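Local coordinates for protein evasin-3 (Rhipicephalus sanguineus, PDB 6I31) that binds and neutralises host CXC chemokines, among them CXCL8, whose homodimer it disrupts and whose interaction with the receptor CXCR2 it inhibits, at residues 23-28 and 47-52; 17-22 and 51-56. All blocks are in the same frame, centred on the assembly; numbering follows the deposited sequence.

Interaction 1 (23-28 and 47-52)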
ATOM      1  N   ASN A  23       6.449   1.018  -2.357  1.00 36.22           N
ATOM      2  CA  ASN A  23       7.837   1.430  -2.570  1.00 37.14           C
ATOM      3  C   ASN A  23       8.116   2.272  -3.818  1.00 41.97           C
ATOM      4  O   ASN A  23       8.984   1.919  -4.621  1.00 43.90           O
ATOM      5  CB  ASN A  23       8.750   0.176  -2.556  1.00 41.90           C
ATOM      6  CG  ASN A  23       8.611  -0.627  -1.283  1.00 56.16           C
ATOM      7  OD1 ASN A  23       8.930  -0.160  -0.181  1.00 51.22           O
ATOM      8  ND2 ASN A  23       8.091  -1.834  -1.410  1.00 47.01           N
ATOM      9  N   LYS A  24       7.449   3.427  -3.945  1.00 35.73           N
ATOM     10  CA  LYS A  24       7.658   4.308  -5.091  1.00 34.43           C
ATOM     11  C   LYS A  24       7.225   5.753  -4.775  1.00 36.10           C
ATOM     12  O   LYS A  24       6.194   5.933  -4.144  1.00 34.86           O
ATOM     13  CB  LYS A  24       6.893   3.759  -6.313  1.00 35.92           C
ATOM     14  CG  LYS A  24       7.173   4.495  -7.616  1.00 48.62           C
ATOM     15  CD  LYS A  24       6.566   3.769  -8.811  1.00 55.53           C
ATOM     16  CE  LYS A  24       6.627   4.584 -10.086  1.00 69.72           C
ATOM     17  NZ  LYS A  24       7.964   5.187 -10.339  1.00 85.25           N
ATOM     18  N   ASN A  25       7.998   6.763  -5.229  1.00 32.52           N
ATOM     19  CA  ASN A  25       7.609   8.168  -5.069  1.00 32.56           C
ATOM     20  C   ASN A  25       6.574   8.464  -6.154  1.00 35.76           C
ATOM     21  O   ASN A  25       6.577   7.834  -7.216  1.00 34.96           O
ATOM     22  CB  ASN A  25       8.801   9.140  -5.276  1.00 38.08           C
ATOM     23  CG  ASN A  25      10.012   8.902  -4.415  1.00 68.48           C
ATOM     24  OD1 ASN A  25      11.105   9.399  -4.692  1.00 66.23           O
ATOM     25  ND2 ASN A  25       9.865   8.127  -3.375  1.00 66.81           N
ATOM     26  N   CYS A  26       5.695   9.423  -5.899  1.00 29.11           N
ATOM     27  CA  CYS A  26       4.682   9.798  -6.866  1.00 28.17           C
ATOM     28  C   CYS A  26       4.338  11.266  -6.699  1.00 33.25           C
ATOM     29  O   CYS A  26       4.605  11.871  -5.653  1.00 30.34           O
ATOM     30  CB  CYS A  26       3.457   8.920  -6.656  1.00 28.08           C
ATOM     31  SG  CYS A  26       2.839   8.976  -4.960  1.00 31.63           S
ATOM     32  N   THR A  27       3.763  11.852  -7.745  1.00 33.14           N
ATOM     33  CA  THR A  27       3.291  13.235  -7.707  1.00 33.88           C
ATOM     34  C   THR A  27       1.846  13.190  -8.128  1.00 41.50           C
ATOM     35  O   THR A  27       1.500  12.400  -9.005  1.00 42.63           O
ATOM     36  CB  THR A  27       4.108  14.144  -8.631  1.00 42.84           C
ATOM     37  OG1 THR A  27       3.877  13.724  -9.974  1.00 55.62           O
ATOM     38  CG2 THR A  27       5.593  14.102  -8.327  1.00 36.12           C
ATOM     39  N   SER A  28       1.008  14.032  -7.519  1.00 40.09           N
ATOM     40  CA  SER A  28      -0.409  14.140  -7.827  1.00 42.52           C
ATOM     41  C   SER A  28      -0.616  14.550  -9.291  1.00 55.05           C
ATOM     42  O   SER A  28       0.189  15.323  -9.843  1.00 55.04           O
ATOM     43  CB  SER A  28      -1.051  15.201  -6.937  1.00 44.27           C
ATOM     44  OG  SER A  28      -0.339  16.420  -7.072  1.00 51.04           O
ATOM     45  N   LYS A  47       3.850  16.175  -3.870  1.00 24.44           N
ATOM     46  CA  LYS A  47       4.672  14.950  -3.877  1.00 25.16           C
ATOM     47  C   LYS A  47       4.388  14.062  -2.677  1.00 28.05           C
ATOM     48  O   LYS A  47       4.229  14.558  -1.560  1.00 25.71           O
ATOM     49  CB  LYS A  47       6.167  15.301  -3.933  1.00 30.26           C
ATOM     50  CG  LYS A  47       6.586  16.024  -5.239  1.00 40.12           C
ATOM     51  CD  LYS A  47       8.101  16.380  -5.334  1.00 46.24           C
ATOM     52  CE  LYS A  47       8.417  17.698  -4.668  1.00 41.85           C
ATOM     53  NZ  LYS A  47       9.765  18.257  -5.040  1.00 39.27           N
ATOM     54  N   GLY A  48       4.328  12.762  -2.924  1.00 26.87           N
ATOM     55  CA  GLY A  48       4.047  11.782  -1.884  1.00 25.23           C
ATOM     56  C   GLY A  48       4.645  10.428  -2.202  1.00 27.73           C
ATOM     57  O   GLY A  48       5.700  10.332  -2.835  1.00 25.59           O
ATOM     58  N   HIS A  49       4.001   9.375  -1.711  1.00 24.76           N
ATOM     59  CA  HIS A  49       4.478   8.010  -1.904  1.00 25.65           C
ATOM     60  C   HIS A  49       3.337   7.102  -2.274  1.00 26.99           C
ATOM     61  O   HIS A  49       2.184   7.387  -1.949  1.00 25.18           O
ATOM     62  CB  HIS A  49       5.138   7.494  -0.623  1.00 28.06           C
ATOM     63  CG  HIS A  49       6.352   8.270  -0.271  1.00 34.43           C
ATOM     64  ND1 HIS A  49       6.271   9.397   0.510  1.00 37.42           N
ATOM     65  CD2 HIS A  49       7.624   8.118  -0.695  1.00 38.14           C
ATOM     66  CE1 HIS A  49       7.496   9.868   0.578  1.00 38.18           C
ATOM     67  NE2 HIS A  49       8.342   9.117  -0.109  1.00 39.12           N
ATOM     68  N   CYS A  50       3.660   6.011  -2.959  1.00 23.76           N
ATOM     69  CA  CYS A  50       2.697   4.993  -3.344  1.00 23.63           C
ATOM     70  C   CYS A  50       2.456   4.044  -2.196  1.00 26.22           C
ATOM     71  O   CYS A  50       3.401   3.559  -1.573  1.00 25.49           O
ATOM     72  CB  CYS A  50       3.152   4.251  -4.595  1.00 23.97           C
ATOM     73  SG  CYS A  50       3.423   5.340  -6.018  1.00 29.22           S
ATOM     74  N   TYR A  51       1.164   3.767  -1.930  1.00 22.00           N
ATOM     75  CA  TYR A  51       0.768   2.840  -0.871  1.00 21.05           C
ATOM     76  C   TYR A  51      -0.241   1.859  -1.427  1.00 23.55           C
ATOM     77  O   TYR A  51      -0.823   2.128  -2.470  1.00 22.78           O
ATOM     78  CB  TYR A  51       0.136   3.575   0.306  1.00 20.44           C
ATOM     79  CG  TYR A  51       1.033   4.627   0.910  1.00 24.18           C
ATOM     80  CD1 TYR A  51       2.129   4.272   1.699  1.00 28.19           C
ATOM     81  CD2 TYR A  51       0.812   5.975   0.670  1.00 23.95           C
ATOM     82  CE1 TYR A  51       2.987   5.245   2.232  1.00 29.13           C
ATOM     83  CE2 TYR A  51       1.648   6.956   1.215  1.00 25.26           C
ATOM     84  CZ  TYR A  51       2.744   6.582   1.978  1.00 31.90           C
ATOM     85  OH  TYR A  51       3.570   7.550   2.507  1.00 36.73           O
ATOM     86  N   LYS A  52      -0.568   0.833  -0.652  1.00 21.11           N
ATOM     87  CA  LYS A  52      -1.595  -0.162  -1.021  1.00 19.93           C
ATOM     88  C   LYS A  52      -2.215  -0.735   0.230  1.00 22.32           C
ATOM     89  O   LYS A  52      -1.645  -0.631   1.321  1.00 20.64           O
ATOM     90  CB  LYS A  52      -1.039  -1.271  -1.948  1.00 21.88           C
ATOM     91  CG  LYS A  52       0.046  -2.111  -1.255  1.00 20.78           C
ATOM     92  CD  LYS A  52       0.643  -3.188  -2.198  1.00 24.92           C
ATOM     93  CE  LYS A  52       1.881  -3.775  -1.521  1.00 33.49           C
ATOM     94  NZ  LYS A  52       2.624  -4.692  -2.439  1.00 40.15           N
TER
HETATM   95  O   HOH W   1       6.095   4.164  -1.357  1.00 36.28           O

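Interaction 2 (17-22 and 51-56)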
ATOM      1  N   PHE A  17      -7.954  -4.474   7.502  1.00 26.57           N
ATOM      2  CA  PHE A  17      -7.013  -3.984   6.492  1.00 25.57           C
ATOM      3  C   PHE A  17      -6.038  -2.941   6.944  1.00 27.85           C
ATOM      4  O   PHE A  17      -6.377  -2.058   7.726  1.00 28.03           O
ATOM      5  CB  PHE A  17      -7.769  -3.469   5.243  1.00 25.31           C
ATOM      6  CG  PHE A  17      -8.602  -4.545   4.607  1.00 27.27           C
ATOM      7  CD1 PHE A  17      -8.008  -5.566   3.876  1.00 29.23           C
ATOM      8  CD2 PHE A  17      -9.985  -4.542   4.736  1.00 30.52           C
ATOM      9  CE1 PHE A  17      -8.779  -6.584   3.309  1.00 31.17           C
ATOM     10  CE2 PHE A  17     -10.752  -5.578   4.198  1.00 34.08           C
ATOM     11  CZ  PHE A  17     -10.146  -6.594   3.493  1.00 31.68           C
ATOM     12  N   ASP A  18      -4.800  -3.084   6.479  1.00 23.62           N
ATOM     13  CA  ASP A  18      -3.706  -2.174   6.779  1.00 23.88           C
ATOM     14  C   ASP A  18      -3.185  -1.496   5.511  1.00 27.37           C
ATOM     15  O   ASP A  18      -3.277  -2.057   4.430  1.00 24.96           O
ATOM     16  CB  ASP A  18      -2.541  -2.938   7.457  1.00 26.39           C
ATOM     17  CG  ASP A  18      -2.876  -3.498   8.838  1.00 40.19           C
ATOM     18  OD1 ASP A  18      -3.749  -2.909   9.526  1.00 41.79           O
ATOM     19  OD2 ASP A  18      -2.272  -4.533   9.226  1.00 40.12           O
ATOM     20  N   VAL A  19      -2.645  -0.280   5.650  1.00 23.88           N
ATOM     21  CA  VAL A  19      -2.017   0.414   4.514  1.00 23.25           C
ATOM     22  C   VAL A  19      -0.528   0.103   4.590  1.00 27.63           C
ATOM     23  O   VAL A  19       0.069   0.216   5.659  1.00 29.33           O
ATOM     24  CB  VAL A  19      -2.264   1.953   4.524  1.00 27.28           C
ATOM     25  CG1 VAL A  19      -1.514   2.630   3.375  1.00 26.67           C
ATOM     26  CG2 VAL A  19      -3.757   2.277   4.438  1.00 27.73           C
ATOM     27  N   VAL A  20       0.069  -0.268   3.481  1.00 24.59           N
ATOM     28  CA  VAL A  20       1.492  -0.569   3.451  1.00 26.37           C
ATOM     29  C   VAL A  20       2.131   0.138   2.259  1.00 30.73           C
ATOM     30  O   VAL A  20       1.439   0.517   1.309  1.00 27.04           O
ATOM     31  CB  VAL A  20       1.811  -2.102   3.468  1.00 30.35           C
ATOM     32  CG1 VAL A  20       1.250  -2.792   4.718  1.00 30.46           C
ATOM     33  CG2 VAL A  20       1.309  -2.793   2.197  1.00 29.47           C
ATOM     34  N   SER A  21       3.467   0.236   2.276  1.00 28.84           N
ATOM     35  CA  SER A  21       4.206   0.844   1.181  1.00 28.30           C
ATOM     36  C   SER A  21       4.178   0.014  -0.088  1.00 33.00           C
ATOM     37  O   SER A  21       4.185  -1.220  -0.055  1.00 31.45           O
ATOM     38  CB  SER A  21       5.645   1.156   1.603  1.00 30.85           C
ATOM     39  OG  SER A  21       6.365   1.746   0.529  1.00 35.43           O
ATOM     40  N   CYS A  22       4.141   0.707  -1.216  1.00 30.93           N
ATOM     41  CA  CYS A  22       4.182   0.126  -2.547  1.00 35.93           C
ATOM     42  C   CYS A  22       5.503   0.576  -3.224  1.00 39.47           C
ATOM     43  O   CYS A  22       5.688   0.503  -4.435  1.00 39.89           O
ATOM     44  CB  CYS A  22       2.918   0.537  -3.300  1.00 39.72           C
ATOM     45  SG  CYS A  22       2.911   0.136  -5.057  1.00 47.82           S
ATOM     46  N   TYR A  51       1.164   3.767  -1.930  1.00 22.00           N
ATOM     47  CA  TYR A  51       0.768   2.840  -0.871  1.00 21.05           C
ATOM     48  C   TYR A  51      -0.241   1.859  -1.427  1.00 23.55           C
ATOM     49  O   TYR A  51      -0.823   2.128  -2.470  1.00 22.78           O
ATOM     50  CB  TYR A  51       0.136   3.575   0.306  1.00 20.44           C
ATOM     51  CG  TYR A  51       1.033   4.627   0.910  1.00 24.18           C
ATOM     52  CD1 TYR A  51       2.129   4.272   1.699  1.00 28.19           C
ATOM     53  CD2 TYR A  51       0.812   5.975   0.670  1.00 23.95           C
ATOM     54  CE1 TYR A  51       2.987   5.245   2.232  1.00 29.13           C
ATOM     55  CE2 TYR A  51       1.648   6.956   1.215  1.00 25.26           C
ATOM     56  CZ  TYR A  51       2.744   6.582   1.978  1.00 31.90           C
ATOM     57  OH  TYR A  51       3.570   7.550   2.507  1.00 36.73           O
ATOM     58  N   LYS A  52      -0.568   0.833  -0.652  1.00 21.11           N
ATOM     59  CA  LYS A  52      -1.595  -0.162  -1.021  1.00 19.93           C
ATOM     60  C   LYS A  52      -2.215  -0.735   0.230  1.00 22.32           C
ATOM     61  O   LYS A  52      -1.645  -0.631   1.321  1.00 20.64           O
ATOM     62  CB  LYS A  52      -1.039  -1.271  -1.948  1.00 21.88           C
ATOM     63  CG  LYS A  52       0.046  -2.111  -1.255  1.00 20.78           C
ATOM     64  CD  LYS A  52       0.643  -3.188  -2.198  1.00 24.92           C
ATOM     65  CE  LYS A  52       1.881  -3.775  -1.521  1.00 33.49           C
ATOM     66  NZ  LYS A  52       2.624  -4.692  -2.439  1.00 40.15           N
ATOM     67  N   ILE A  53      -3.406  -1.295   0.082  1.00 17.92           N
ATOM     68  CA  ILE A  53      -4.157  -1.864   1.172  1.00 18.03           C
ATOM     69  C   ILE A  53      -4.032  -3.360   1.117  1.00 18.13           C
ATOM     70  O   ILE A  53      -4.279  -3.977   0.079  1.00 19.01           O
ATOM     71  CB  ILE A  53      -5.623  -1.433   1.110  1.00 21.09           C
ATOM     72  CG1 ILE A  53      -5.729   0.139   1.032  1.00 22.71           C
ATOM     73  CG2 ILE A  53      -6.386  -2.016   2.287  1.00 20.88           C
ATOM     74  CD1 ILE A  53      -7.155   0.607   0.888  1.00 28.43           C
ATOM     75  N   ILE A  54      -3.677  -3.958   2.260  1.00 17.64           N
ATOM     76  CA  ILE A  54      -3.600  -5.413   2.337  1.00 18.49           C
ATOM     77  C   ILE A  54      -4.320  -5.882   3.576  1.00 21.55           C
ATOM     78  O   ILE A  54      -4.508  -5.112   4.536  1.00 21.20           O
ATOM     79  CB  ILE A  54      -2.096  -5.931   2.278  1.00 21.41           C
ATOM     80  CG1 ILE A  54      -1.220  -5.403   3.445  1.00 22.18           C
ATOM     81  CG2 ILE A  54      -1.435  -5.586   0.923  1.00 22.33           C
ATOM     82  CD1 ILE A  54      -1.202  -6.292   4.714  1.00 30.28           C
ATOM     83  N   GLY A  55      -4.695  -7.139   3.546  1.00 19.07           N
ATOM     84  CA  GLY A  55      -5.253  -7.844   4.689  1.00 19.68           C
ATOM     85  C   GLY A  55      -4.318  -8.994   5.008  1.00 22.69           C
ATOM     86  O   GLY A  55      -3.838  -9.665   4.098  1.00 21.95           O
ATOM     87  N   ASN A  56      -4.077  -9.268   6.279  1.00 18.35           N
ATOM     88  CA  ASN A  56      -3.237 -10.388   6.639  1.00 20.20           C
ATOM     89  C   ASN A  56      -4.063 -11.624   6.839  1.00 24.93           C
ATOM     90  O   ASN A  56      -5.110 -11.575   7.480  1.00 24.57           O
ATOM     91  CB  ASN A  56      -2.535 -10.084   7.975  1.00 20.20           C
ATOM     92  CG  ASN A  56      -1.380  -9.167   7.781  1.00 32.20           C
ATOM     93  OD1 ASN A  56      -0.305  -9.591   7.362  1.00 28.96           O
ATOM     94  ND2 ASN A  56      -1.590  -7.892   8.080  1.00 26.15           N
TER
HETATM   95  O   HOH W   2       0.151  -5.519   8.382  1.00 32.48           O

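Interaction 1 (23-28 and 47-52)
C26 and G48 face each other as the antiparallel hydrogen-bonded pair of this contact, and two backbone bonds join them. G48 N gives a nearly straight bond to C26 O at 2.9 Å. The return bond, from C26 N to G48 O, is longer at 3.2 Å, and its donor stands well above the carbonyl plane. Two residues along, C50 N reaches K24 O at 2.8 Å. G48 has no side chain on the face where the disulfide sulfur of C26 lies, so the sulfur packs against bare backbone: C26 SG, set between the backbone N and the carbonyl carbon (chi1 55°), turns over the partner strand and comes to 3.3 Å from H49 C. Beside it, C50 SG packs against C26 CB at 3.6 Å and also touches K24 CB, a use of the lysine's aliphatic root while its chain runs off to its charged end. N25, T27, K47 and H49 line the other face. There the amide of N25 and the ring of H49 lie side by side with planes 87° apart, N25 ND2 being 3.5 Å from H49 CD2. T27 CG2 meets K47 CG, methyl against methylene, whereas T27 OG1 bonds to Q30. Past the K24 bond the strands part, and a water bridges K24 N, from which it accepts, and C50 O, to which it donates. Further out, two disulfides fix the sulfurs, C26 to C39 and C50 to C33, as befits a knottin, in which crosslinks stand in for a large apolar core. The strand 47-52 is central here: 24-27 pairs along one edge, while along the other H49 and Y51 make backbone hydrogen bonds to G40 and F38 of strand 38-40, and beyond the corner at N23 strand 17-22 takes over.

Interaction 2 (17-22 and 51-56)
V19 CG1 presses on Y51 CB at 3.6 Å, in the closely packed part of an antiparallel pairing held by four backbone bonds. D18 and I54 exchange two of these and V20 and K52 the other two. Y51 CG stands anti to its carbonyl carbon, beside the backbone N (chi1 -57°); the ring edge lies near V20 O, and CD1 is 4.0 Å from S21 CA. A glycine in place of Y51 would probably leave V19 CG1 without its apolar partner and open a gap beside V20 O. Beta-branched residues such as valine and isoleucine suit an extended strand, and V20 CG1 meets I54 CG1 at 3.8 Å, while V20 CG2 rests on the methylene K52 CG. F17 CB touches I53 CG2 on the face shared with V19, and G55 suits its place because a CB there would clash with F17 CE1. The N56 end is looser and wetter: a water spans D18 OD2 and N56 ND2, donating to the carboxylate and accepting from the amide. At the other end C22 forms a disulfide with C37. A strongly twisted two-stranded antiparallel arm running out of a cystine-rich core is the result, an extension of the knottin scaffold.

Overall arrangement
After a short N-terminal lead the chain runs along strand 17-22, turns a corner at N23 and enters strand 24-27. It then passes through loops and strand 38-40 before returning as the long strand 47-55, which serves both contacts. Interaction 1 closes the shorter loop, 18 residues between its segments; interaction 2 closes the longer one, 28 residues, and encloses the first, so the two nest rather than cross. They share Y51 and K52, their centres lie about 13 Å apart, and a probable hydrogen bond from C22 N to C50 O joins them. Together they tie the two-stranded arm to the disulfide-bonded core through one continuous strand.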